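Potential RNA-dependent RNA polymerase (Human picobirnavirus, PDB 5I62) catalyses template-directed RNA synthesis from ribonucleoside triphosphates as an RNA-directed RNA polymerase, and probably serves both transcription and replication of the double-stranded RNA genome. Local coordinates at residues M42-I47 with R425-E430; E50-L55 with T64-E69; K119-L124 with I222-R227; R242-M247 with Q394-L399. One frame throughout, in Å; residues are numbered along the deposited sequence.

Contact 1. Residues M42-I47 with R425-E430; sequences MSLESI and RLAMQE
Leu44, in the first turn of helix 44-55, splits its two methyls between Ala427, the last residue of helix 419-427, and Met428 just beyond it. CD1 rests against CB of Ala427 at 3.7 Å, and CD2 meets CE of Met428 at 3.9 Å. The fork reaches both because CG stands anti to the backbone N (chi1 175°), which carries the branch off the helix and toward the other segment. Met428 has already left helical geometry, and its chain bends at chi2 so that the terminal methyl swings back toward Leu44. Ile47, almost a turn further along, adds a slacker touch, its CD1 lying 4.3 Å from CB of Ala427. All four touching residues are buried, with Val76 against Leu44 and Tyr39 and Phe466 against Ile47.

The other flank of the same turn is polar and partly exposed. Here Ser43 is the N-cap: its OG accepts from Ser46 N at 3.2 Å in a nearly straight bond, 165° at the hydrogen. The N-cap serine serves one terminus, and on the other side of the contact Arg35 NH1 serves the carbonyl O of Ala427. The side chains that meet are apolar, with no hydrogen bond or salt bridge between the two segments, so the join rests on the fit of methyl groups in a buried place.

Contact 2. Residues E50-L55 with T64-E69; sequences EWYKKL and TLMEFE
Segments 50-55 and 64-69, of helices 44-55 and 63-73, run almost antiparallel, at 165°, with their axes 12.4 Å apart at closest approach. The nearest CA pair, Leu55 and Met66, is still 8.0 Å apart, and the space is spanned by side chains, chiefly that of Met66. This methionine has a folded chain. Its CG lies anti to the backbone N, and bends at chi2 and chi3 turn CE back onto Leu55, 3.9 Å from CG of that leucine and 3.3 Å from its carbonyl O. Leu55 and Met66 lie alongside one another, pointing opposite ways. The sulfur faces another partner: SD sits 3.7 Å from Tyr52 OH and 5.0 Å from the ring centroid, 43° off the ring normal, an oblique Met-aromatic contact. The same tyrosine hydroxyl is hydrogen-bonded to Asp70, which helps to fix the ring beside the sulfur.

Leu55 also packs against a carboxylate. Its CD2 approaches CD of Glu69 at 3.6 Å, while CD1 lies 3.7 Å from OE2. This buried acid is probably tolerated because its oxygens are held by Ser418, Thr419 and Met420 N at the start of helix 419-427, and by His457 from a loop. The pair forms a helical hairpin, two successive antiparallel helices joined by a short connection, and the buried glutamate ties it to a third helix.

Contact 3. Residues K119-L124 with I222-R227; sequences KGVSRL and ILTFQR
Val121, which touches segment 222-227 of helix 208-228 through a methyl, turns its carbonyl O to the edge of the Arg123 guanidinium. That oxygen lies in the guanidinium plane and takes a weak but straight bond from NE, 3.4 Å with 166° at the hydrogen, while NH1 of the same arginine forms a salt bridge with Asp283. On the helix, the Arg227 guanidinium has Leu223 O over one face, 4.0 Å above the plane and offset toward the rim.

Between the segments, Thr224 does most of the work. Its OG1 sits beside the backbone N and anti to the carbonyl carbon (chi1 -71°), which puts CG2 anti to that N, and the two branches part: CG2 meets CG1 of Val121 at 3.7 Å, and OG1 lies 3.6 Å from CD2 of Leu124. The hydroxyl has polar partners as well. It is hydrogen-bonded to Pro220 O in the preceding turn, and at 2.6 Å to a water that donates to Ser122 O at 2.9 Å.

Leu124 is fixed independently by backbone hydrogen bonds to Leu284 and Thr286. A single threonine therefore gives the irregular segment both a methyl to pack on and a hydroxyl to reach by water, and the polar link across this partly buried seam runs through one water molecule instead of a direct bond.

Contact 4. Residues R242-M247 with Q394-L399; sequences RRITKM and QDCTYL
Ile244 overlaps the sulfur of Cys396 with its CG2 methyl, CG2 to SG being 4.0 Å, and reaches with its other branch toward Tyr398. The division follows from the torsions: CG2 is anti to the backbone N and faces the cysteine, while a bent chi2 of -65° swings CD1 to within 4.4 Å of CD2 of Tyr398, oblique to the ring. Cys396 meets this approach with SG in the crowded position between its own N and carbonyl carbon (chi1 63°). A second neighbour arrives from the next helical turn: Met247 is extended as far as its sulfur and turns at the last torsion, which sets CE 4.3 Å from the same SG. Two helix residues thus converge on one small side chain, in a buried contact with no hydrogen bond between the segments. Tyr398 is further set by Leu399, whose CG lies 3.7 Å above the centre of one ring face.

The helix runs roughly antiparallel to strand 395-398, at 148°, with the short axes 10.6 Å apart. Along the strand, Asp395 and Thr397 point away from the helix, so Cys396 and Tyr398 supply the face it sees. His403 of the adjoining strand 401-404 touches both Ile244 and Cys396. This face of helix 237-250 also packs on strands 355-357 and 360-363, through Gln355 and Val362, beside the Gly-Asp-Asp sequence of polymerase motif C.

Contacts 1 and 2 share helix 44-55, contact 1 at its start and contact 2 toward its end, with centres 16 Å apart. The first joins residues far apart in sequence and encloses the other three along the chain; the second closes a local hairpin. Contact 2 reaches contact 4 directly: Thr64 OG1 probably hydrogen-bonds Asp395 OD2 at 2.8 Å, on the side of strand 395-398 turned from helix 237-250. Contacts 3 and 4 lie on successive helices, 208-228 and 237-250, their centres 24 Å apart. Contacts 1 and 3 stand on opposite sides of the chain's centre, 43 Å between centres, while contact 4 packs on the strands that flank the Gly-Asp-Asp turn.

Contact 1. Residues M42-I47 with R425-E430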
# COMPACT_ATOMS: atom_id res chain seq x y z
N MET A 42 -13.21 26.78 9.88
CA MET A 42 -14.18 25.78 10.29
C MET A 42 -13.44 24.57 10.83
O MET A 42 -12.37 24.22 10.33
CB MET A 42 -15.10 25.38 9.13
CG MET A 42 -16.20 26.41 8.85
SD MET A 42 -17.14 26.08 7.35
CE MET A 42 -17.83 24.47 7.72
N SER A 43 -14.01 23.93 11.84
CA SER A 43 -13.44 22.70 12.34
C SER A 43 -13.76 21.55 11.39
O SER A 43 -14.64 21.62 10.52
CB SER A 43 -13.97 22.36 13.73
OG SER A 43 -15.32 21.95 13.63
N LEU A 44 -13.03 20.45 11.58
CA LEU A 44 -13.28 19.26 10.80
C LEU A 44 -14.70 18.74 11.02
O LEU A 44 -15.38 18.33 10.07
CB LEU A 44 -12.23 18.22 11.17
CG LEU A 44 -12.31 16.83 10.58
CD1 LEU A 44 -12.06 16.87 9.08
CD2 LEU A 44 -11.27 15.97 11.29
N GLU A 45 -15.18 18.78 12.27
CA GLU A 45 -16.54 18.34 12.58
C GLU A 45 -17.56 19.14 11.77
O GLU A 45 -18.45 18.56 11.14
CB GLU A 45 -16.81 18.51 14.08
CG GLU A 45 -15.98 17.64 15.02
CD GLU A 45 -14.49 17.99 14.98
OE1 GLU A 45 -14.12 19.13 15.36
OE2 GLU A 45 -13.70 17.12 14.57
N SER A 46 -17.41 20.47 11.76
CA SER A 46 -18.38 21.32 11.07
C SER A 46 -18.38 21.08 9.57
O SER A 46 -19.44 21.06 8.94
CB SER A 46 -18.10 22.78 11.39
OG SER A 46 -18.47 23.06 12.73
N ILE A 47 -17.20 20.92 8.97
CA ILE A 47 -17.12 20.53 7.56
C ILE A 47 -17.89 19.24 7.34
O ILE A 47 -18.76 19.14 6.47
CB ILE A 47 -15.66 20.37 7.10
CG1 ILE A 47 -14.91 21.70 7.21
CG2 ILE A 47 -15.61 19.82 5.67
CD1 ILE A 47 -13.42 21.52 7.32
N ARG A 425 -9.36 13.85 4.40
CA ARG A 425 -8.05 14.00 3.75
C ARG A 425 -7.88 15.39 3.16
O ARG A 425 -6.77 15.91 3.11
CB ARG A 425 -7.87 12.94 2.68
CG ARG A 425 -7.87 11.56 3.27
CD ARG A 425 -7.22 10.55 2.38
NE ARG A 425 -6.96 9.35 3.16
CZ ARG A 425 -5.97 8.51 2.92
NH1 ARG A 425 -5.14 8.74 1.91
NH2 ARG A 425 -5.80 7.45 3.70
N LEU A 426 -8.96 15.99 2.65
CA LEU A 426 -8.88 17.36 2.17
C LEU A 426 -8.55 18.32 3.31
O LEU A 426 -7.85 19.32 3.12
CB LEU A 426 -10.18 17.76 1.49
CG LEU A 426 -10.47 17.06 0.16
CD1 LEU A 426 -11.87 17.41 -0.33
CD2 LEU A 426 -9.42 17.42 -0.88
N ALA A 427 -9.05 18.02 4.51
CA ALA A 427 -8.91 18.95 5.63
C ALA A 427 -7.61 18.75 6.41
O ALA A 427 -7.12 19.70 7.03
CB ALA A 427 -10.11 18.81 6.56
N MET A 428 -7.04 17.56 6.37
CA MET A 428 -5.92 17.17 7.22
C MET A 428 -4.81 16.58 6.37
O MET A 428 -5.08 15.77 5.49
CB MET A 428 -6.35 16.13 8.24
CG MET A 428 -7.38 16.61 9.21
SD MET A 428 -6.52 17.58 10.43
CE MET A 428 -7.81 17.77 11.67
N GLN A 429 -3.57 16.95 6.65
CA GLN A 429 -2.47 16.41 5.88
C GLN A 429 -1.46 15.73 6.78
O GLN A 429 -1.40 15.97 7.99
CB GLN A 429 -1.80 17.48 5.03
CG GLN A 429 -1.23 18.63 5.82
CD GLN A 429 -0.92 19.81 4.92
OE1 GLN A 429 -1.05 19.72 3.70
NE2 GLN A 429 -0.48 20.92 5.52
N GLU A 430 -0.66 14.86 6.15
CA GLU A 430 0.31 14.05 6.87
C GLU A 430 1.59 14.82 7.17
O GLU A 430 2.23 14.58 8.19
CB GLU A 430 0.64 12.83 6.03
CG GLU A 430 1.54 11.85 6.72
CD GLU A 430 1.69 10.59 5.90
OE1 GLU A 430 1.02 10.46 4.85
OE2 GLU A 430 2.50 9.73 6.31

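Contact 2. Residues E50-L55 with T64-E69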
# COMPACT_ATOMS: atom_id res chain seq x y z
N GLU A 50 -21.71 19.52 7.85
CA GLU A 50 -22.39 20.22 6.77
C GLU A 50 -22.58 19.32 5.55
O GLU A 50 -23.67 19.27 4.96
CB GLU A 50 -21.61 21.48 6.40
CG GLU A 50 -22.39 22.41 5.50
CD GLU A 50 -23.57 23.05 6.24
OE1 GLU A 50 -24.46 23.63 5.56
OE2 GLU A 50 -23.61 22.97 7.49
N TRP A 51 -21.53 18.59 5.17
CA TRP A 51 -21.68 17.67 4.04
C TRP A 51 -22.65 16.55 4.38
O TRP A 51 -23.40 16.08 3.51
CB TRP A 51 -20.33 17.10 3.62
CG TRP A 51 -20.49 15.99 2.62
CD1 TRP A 51 -20.16 14.67 2.78
CD2 TRP A 51 -21.08 16.10 1.32
NE1 TRP A 51 -20.50 13.96 1.65
CE2 TRP A 51 -21.07 14.81 0.74
CE3 TRP A 51 -21.61 17.17 0.59
CZ2 TRP A 51 -21.56 14.56 -0.53
CZ3 TRP A 51 -22.11 16.91 -0.68
CH2 TRP A 51 -22.08 15.62 -1.23
N TYR A 52 -22.66 16.10 5.64
CA TYR A 52 -23.52 14.99 6.04
C TYR A 52 -24.99 15.31 5.81
O TYR A 52 -25.79 14.42 5.48
CB TYR A 52 -23.29 14.64 7.51
CG TYR A 52 -23.71 13.23 7.85
CD1 TYR A 52 -25.05 12.88 7.95
CD2 TYR A 52 -22.76 12.24 8.02
CE1 TYR A 52 -25.43 11.57 8.24
CE2 TYR A 52 -23.12 10.93 8.32
CZ TYR A 52 -24.46 10.61 8.43
OH TYR A 52 -24.82 9.32 8.73
N LYS A 53 -25.38 16.58 5.98
CA LYS A 53 -26.77 16.97 5.74
C LYS A 53 -27.23 16.60 4.34
O LYS A 53 -28.41 16.32 4.14
CB LYS A 53 -26.95 18.47 5.95
CG LYS A 53 -26.76 18.96 7.36
CD LYS A 53 -26.99 20.46 7.40
CE LYS A 53 -26.53 21.06 8.70
NZ LYS A 53 -26.65 22.55 8.67
N LYS A 54 -26.32 16.62 3.37
CA LYS A 54 -26.66 16.26 1.99
C LYS A 54 -26.34 14.80 1.66
O LYS A 54 -27.08 14.17 0.89
CB LYS A 54 -25.93 17.15 0.99
CG LYS A 54 -25.15 18.28 1.40
CD LYS A 54 -24.72 19.13 0.21
CE LYS A 54 -23.76 20.10 0.81
NZ LYS A 54 -23.33 20.91 -0.25
N LEU A 55 -25.26 14.25 2.24
CA LEU A 55 -24.94 12.83 2.04
C LEU A 55 -26.12 11.95 2.41
O LEU A 55 -26.48 11.02 1.68
CB LEU A 55 -23.72 12.44 2.87
CG LEU A 55 -23.22 11.01 2.65
CD1 LEU A 55 -22.87 10.81 1.20
CD2 LEU A 55 -22.03 10.69 3.55
N THR A 64 -26.62 0.57 2.45
CA THR A 64 -25.30 0.02 2.76
C THR A 64 -24.18 0.96 2.33
O THR A 64 -23.08 0.88 2.89
CB THR A 64 -25.10 -1.38 2.14
OG1 THR A 64 -24.98 -1.28 0.71
CG2 THR A 64 -26.27 -2.30 2.49
N LEU A 65 -24.42 1.86 1.36
CA LEU A 65 -23.44 2.90 1.07
C LEU A 65 -23.34 3.89 2.22
O LEU A 65 -22.25 4.36 2.56
CB LEU A 65 -23.78 3.63 -0.23
CG LEU A 65 -22.81 4.77 -0.61
CD1 LEU A 65 -21.36 4.28 -0.70
CD2 LEU A 65 -23.21 5.43 -1.90
N MET A 66 -24.49 4.20 2.84
CA MET A 66 -24.49 5.06 4.02
C MET A 66 -23.75 4.40 5.18
O MET A 66 -23.01 5.06 5.91
CB MET A 66 -25.93 5.41 4.42
CG MET A 66 -26.06 6.41 5.58
SD MET A 66 -25.28 8.02 5.29
CE MET A 66 -25.92 8.42 3.70
N GLU A 67 -23.95 3.09 5.37
CA GLU A 67 -23.20 2.38 6.41
C GLU A 67 -21.71 2.45 6.16
O GLU A 67 -20.92 2.62 7.10
CB GLU A 67 -23.61 0.91 6.48
CG GLU A 67 -24.99 0.66 6.99
CD GLU A 67 -25.60 -0.59 6.36
OE1 GLU A 67 -26.82 -0.60 6.08
OE2 GLU A 67 -24.84 -1.56 6.10
N PHE A 68 -21.30 2.27 4.90
CA PHE A 68 -19.90 2.37 4.51
C PHE A 68 -19.35 3.76 4.83
O PHE A 68 -18.27 3.89 5.42
CB PHE A 68 -19.81 2.04 3.02
CG PHE A 68 -18.51 2.41 2.34
CD1 PHE A 68 -17.40 1.59 2.41
CD2 PHE A 68 -18.44 3.55 1.55
CE1 PHE A 68 -16.23 1.91 1.73
CE2 PHE A 68 -17.28 3.87 0.87
CZ PHE A 68 -16.17 3.04 0.97
N GLU A 69 -20.10 4.80 4.47
CA GLU A 69 -19.70 6.17 4.76
C GLU A 69 -19.62 6.42 6.27
O GLU A 69 -18.66 7.03 6.75
CB GLU A 69 -20.69 7.14 4.11
CG GLU A 69 -20.59 7.24 2.59
CD GLU A 69 -19.64 8.35 2.14
OE1 GLU A 69 -18.80 8.76 2.97
OE2 GLU A 69 -19.74 8.80 0.98

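Contact 3. Residues K119-L124 with I222-R227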
# COMPACT_ATOMS: atom_id res chain seq x y z
N LYS A 119 -0.43 -20.57 -16.33
CA LYS A 119 -0.03 -21.51 -17.37
C LYS A 119 0.17 -20.80 -18.70
O LYS A 119 -0.66 -19.99 -19.12
CB LYS A 119 -1.11 -22.58 -17.53
CG LYS A 119 -0.68 -23.76 -18.35
CD LYS A 119 -0.03 -24.79 -17.44
CE LYS A 119 -1.05 -25.34 -16.45
NZ LYS A 119 -0.44 -26.19 -15.37
N GLY A 120 1.27 -21.11 -19.37
CA GLY A 120 1.54 -20.55 -20.68
C GLY A 120 2.11 -19.15 -20.68
O GLY A 120 2.52 -18.67 -21.74
N VAL A 121 2.13 -18.47 -19.52
CA VAL A 121 2.77 -17.16 -19.43
C VAL A 121 4.25 -17.25 -19.81
O VAL A 121 4.91 -18.27 -19.59
CB VAL A 121 2.58 -16.60 -18.01
CG1 VAL A 121 3.31 -15.28 -17.82
CG2 VAL A 121 1.11 -16.40 -17.75
N SER A 122 4.75 -16.18 -20.40
CA SER A 122 6.17 -16.07 -20.67
C SER A 122 6.92 -16.03 -19.34
O SER A 122 6.72 -15.12 -18.53
CB SER A 122 6.45 -14.82 -21.50
OG SER A 122 5.84 -14.92 -22.78
N ARG A 123 7.78 -17.02 -19.11
CA ARG A 123 8.55 -17.07 -17.87
C ARG A 123 9.40 -15.81 -17.73
O ARG A 123 9.89 -15.24 -18.70
CB ARG A 123 9.43 -18.31 -17.83
CG ARG A 123 8.67 -19.61 -17.95
CD ARG A 123 7.87 -19.89 -16.69
NE ARG A 123 6.43 -19.83 -16.93
CZ ARG A 123 5.51 -20.24 -16.05
NH1 ARG A 123 5.90 -20.75 -14.89
NH2 ARG A 123 4.22 -20.16 -16.34
N LEU A 124 9.59 -15.39 -16.48
CA LEU A 124 10.25 -14.13 -16.21
C LEU A 124 11.75 -14.31 -16.26
O LEU A 124 12.29 -15.34 -15.84
CB LEU A 124 9.84 -13.59 -14.84
CG LEU A 124 8.35 -13.53 -14.54
CD1 LEU A 124 8.16 -12.96 -13.15
CD2 LEU A 124 7.63 -12.67 -15.58
N ILE A 222 5.62 -7.62 -12.25
CA ILE A 222 4.45 -6.76 -12.19
C ILE A 222 4.00 -6.35 -13.58
O ILE A 222 2.80 -6.37 -13.89
CB ILE A 222 4.74 -5.55 -11.27
CG1 ILE A 222 4.78 -6.04 -9.82
CG2 ILE A 222 3.67 -4.48 -11.46
CD1 ILE A 222 5.44 -5.07 -8.84
N LEU A 223 4.96 -6.02 -14.47
CA LEU A 223 4.62 -5.63 -15.84
C LEU A 223 3.90 -6.75 -16.58
O LEU A 223 2.91 -6.50 -17.29
CB LEU A 223 5.87 -5.23 -16.62
CG LEU A 223 6.15 -3.74 -16.77
CD1 LEU A 223 7.32 -3.54 -17.73
CD2 LEU A 223 4.88 -3.02 -17.26
N THR A 224 4.42 -7.98 -16.48
CA THR A 224 3.78 -9.14 -17.09
C THR A 224 2.38 -9.37 -16.54
O THR A 224 1.43 -9.60 -17.30
CB THR A 224 4.65 -10.38 -16.86
OG1 THR A 224 5.83 -10.29 -17.66
CG2 THR A 224 3.88 -11.67 -17.22
N PHE A 225 2.24 -9.32 -15.21
CA PHE A 225 0.92 -9.51 -14.60
C PHE A 225 -0.04 -8.40 -15.01
O PHE A 225 -1.22 -8.66 -15.24
CB PHE A 225 1.05 -9.58 -13.08
CG PHE A 225 1.37 -10.95 -12.57
CD1 PHE A 225 2.39 -11.70 -13.13
CD2 PHE A 225 0.64 -11.51 -11.53
CE1 PHE A 225 2.68 -12.97 -12.67
CE2 PHE A 225 0.93 -12.79 -11.06
CZ PHE A 225 1.95 -13.51 -11.63
N GLN A 226 0.47 -7.17 -15.13
CA GLN A 226 -0.36 -6.05 -15.57
C GLN A 226 -0.90 -6.27 -16.97
O GLN A 226 -2.09 -6.06 -17.24
CB GLN A 226 0.43 -4.74 -15.52
CG GLN A 226 0.63 -4.21 -14.12
CD GLN A 226 1.58 -3.03 -14.07
OE1 GLN A 226 2.55 -2.95 -14.84
NE2 GLN A 226 1.32 -2.11 -13.15
N ARG A 227 -0.04 -6.71 -17.89
CA ARG A 227 -0.48 -6.88 -19.27
C ARG A 227 -1.42 -8.07 -19.42
O ARG A 227 -2.29 -8.06 -20.30
CB ARG A 227 0.74 -7.02 -20.17
CG ARG A 227 1.50 -5.70 -20.23
CD ARG A 227 2.43 -5.66 -21.41
NE ARG A 227 3.56 -6.55 -21.20
CZ ARG A 227 4.80 -6.13 -21.00
NH1 ARG A 227 5.07 -4.84 -21.01
NH2 ARG A 227 5.77 -7.02 -20.82
O HOH W 1 7.22 -12.22 -18.66

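Contact 4. Residues R242-M247 with Q394-L399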
# COMPACT_ATOMS: atom_id res chain seq x y z
N ARG A 242 -14.28 -4.07 -13.10
CA ARG A 242 -14.74 -5.07 -14.05
C ARG A 242 -14.74 -6.46 -13.43
O ARG A 242 -15.66 -7.24 -13.65
CB ARG A 242 -13.92 -5.07 -15.32
CG ARG A 242 -14.29 -3.92 -16.22
CD ARG A 242 -13.75 -4.12 -17.60
NE ARG A 242 -12.61 -5.03 -17.54
CZ ARG A 242 -11.35 -4.60 -17.62
NH1 ARG A 242 -11.08 -3.30 -17.74
NH2 ARG A 242 -10.35 -5.49 -17.55
N ARG A 243 -13.71 -6.79 -12.64
CA ARG A 243 -13.67 -8.11 -12.04
C ARG A 243 -14.69 -8.24 -10.90
O ARG A 243 -15.29 -9.31 -10.73
CB ARG A 243 -12.27 -8.45 -11.55
CG ARG A 243 -12.16 -9.92 -11.16
CD ARG A 243 -10.80 -10.51 -11.45
NE ARG A 243 -10.40 -10.37 -12.85
CZ ARG A 243 -9.17 -10.64 -13.29
NH1 ARG A 243 -8.24 -11.07 -12.44
NH2 ARG A 243 -8.86 -10.48 -14.58
N ILE A 244 -14.89 -7.17 -10.11
CA ILE A 244 -15.98 -7.18 -9.13
C ILE A 244 -17.30 -7.53 -9.80
O ILE A 244 -18.08 -8.36 -9.31
CB ILE A 244 -16.10 -5.82 -8.42
CG1 ILE A 244 -14.85 -5.47 -7.60
CG2 ILE A 244 -17.36 -5.79 -7.53
CD1 ILE A 244 -14.60 -6.40 -6.45
N THR A 245 -17.58 -6.88 -10.94
CA THR A 245 -18.80 -7.13 -11.69
C THR A 245 -18.92 -8.61 -12.08
O THR A 245 -19.97 -9.23 -11.89
CB THR A 245 -18.84 -6.25 -12.95
OG1 THR A 245 -18.59 -4.88 -12.61
CG2 THR A 245 -20.20 -6.36 -13.64
N LYS A 246 -17.84 -9.19 -12.61
CA LYS A 246 -17.86 -10.59 -13.01
C LYS A 246 -18.07 -11.51 -11.82
O LYS A 246 -18.74 -12.54 -11.93
CB LYS A 246 -16.57 -10.95 -13.75
CG LYS A 246 -16.45 -10.28 -15.13
CD LYS A 246 -17.75 -10.54 -15.91
CE LYS A 246 -17.95 -9.57 -17.07
NZ LYS A 246 -16.98 -9.78 -18.18
N MET A 247 -17.51 -11.14 -10.66
CA MET A 247 -17.70 -11.93 -9.45
C MET A 247 -19.17 -11.98 -9.06
O MET A 247 -19.70 -13.05 -8.71
CB MET A 247 -16.84 -11.34 -8.32
CG MET A 247 -16.92 -12.13 -7.00
SD MET A 247 -16.16 -11.20 -5.64
CE MET A 247 -17.37 -9.87 -5.50
N GLN A 394 -25.07 -8.96 -1.80
CA GLN A 394 -25.33 -7.94 -2.81
C GLN A 394 -24.28 -6.84 -2.89
O GLN A 394 -24.30 -6.07 -3.86
CB GLN A 394 -26.69 -7.26 -2.58
CG GLN A 394 -27.90 -8.19 -2.41
CD GLN A 394 -28.04 -8.70 -0.98
OE1 GLN A 394 -27.33 -8.23 -0.06
NE2 GLN A 394 -28.95 -9.66 -0.78
N ASP A 395 -23.39 -6.71 -1.91
CA ASP A 395 -22.40 -5.65 -2.00
C ASP A 395 -21.08 -6.12 -1.39
O ASP A 395 -20.99 -7.20 -0.81
CB ASP A 395 -22.93 -4.36 -1.37
CG ASP A 395 -23.19 -4.48 0.13
OD1 ASP A 395 -22.35 -5.04 0.87
OD2 ASP A 395 -24.27 -4.02 0.57
N CYS A 396 -20.05 -5.29 -1.54
CA CYS A 396 -18.75 -5.61 -0.98
C CYS A 396 -17.94 -4.33 -0.84
O CYS A 396 -18.28 -3.30 -1.42
CB CYS A 396 -18.00 -6.65 -1.84
SG CYS A 396 -17.62 -6.06 -3.51
N THR A 397 -16.88 -4.42 -0.06
CA THR A 397 -15.91 -3.34 0.03
C THR A 397 -14.55 -3.94 -0.29
O THR A 397 -14.24 -5.04 0.17
CB THR A 397 -15.91 -2.67 1.41
OG1 THR A 397 -15.66 -3.67 2.41
CG2 THR A 397 -17.25 -2.02 1.70
N TYR A 398 -13.78 -3.22 -1.09
CA TYR A 398 -12.47 -3.69 -1.52
C TYR A 398 -11.66 -2.44 -1.83
O TYR A 398 -12.14 -1.57 -2.55
CB TYR A 398 -12.58 -4.59 -2.76
CG TYR A 398 -11.27 -5.13 -3.27
CD1 TYR A 398 -10.39 -5.81 -2.44
CD2 TYR A 398 -10.91 -4.97 -4.61
CE1 TYR A 398 -9.19 -6.31 -2.92
CE2 TYR A 398 -9.71 -5.47 -5.10
CZ TYR A 398 -8.85 -6.14 -4.24
OH TYR A 398 -7.66 -6.65 -4.72
N LEU A 399 -10.46 -2.35 -1.24
CA LEU A 399 -9.56 -1.19 -1.40
C LEU A 399 -10.25 0.10 -1.00
O LEU A 399 -10.07 1.14 -1.63
CB LEU A 399 -9.03 -1.10 -2.83
CG LEU A 399 -8.32 -2.36 -3.35
CD1 LEU A 399 -7.80 -2.14 -4.77
CD2 LEU A 399 -7.20 -2.80 -2.41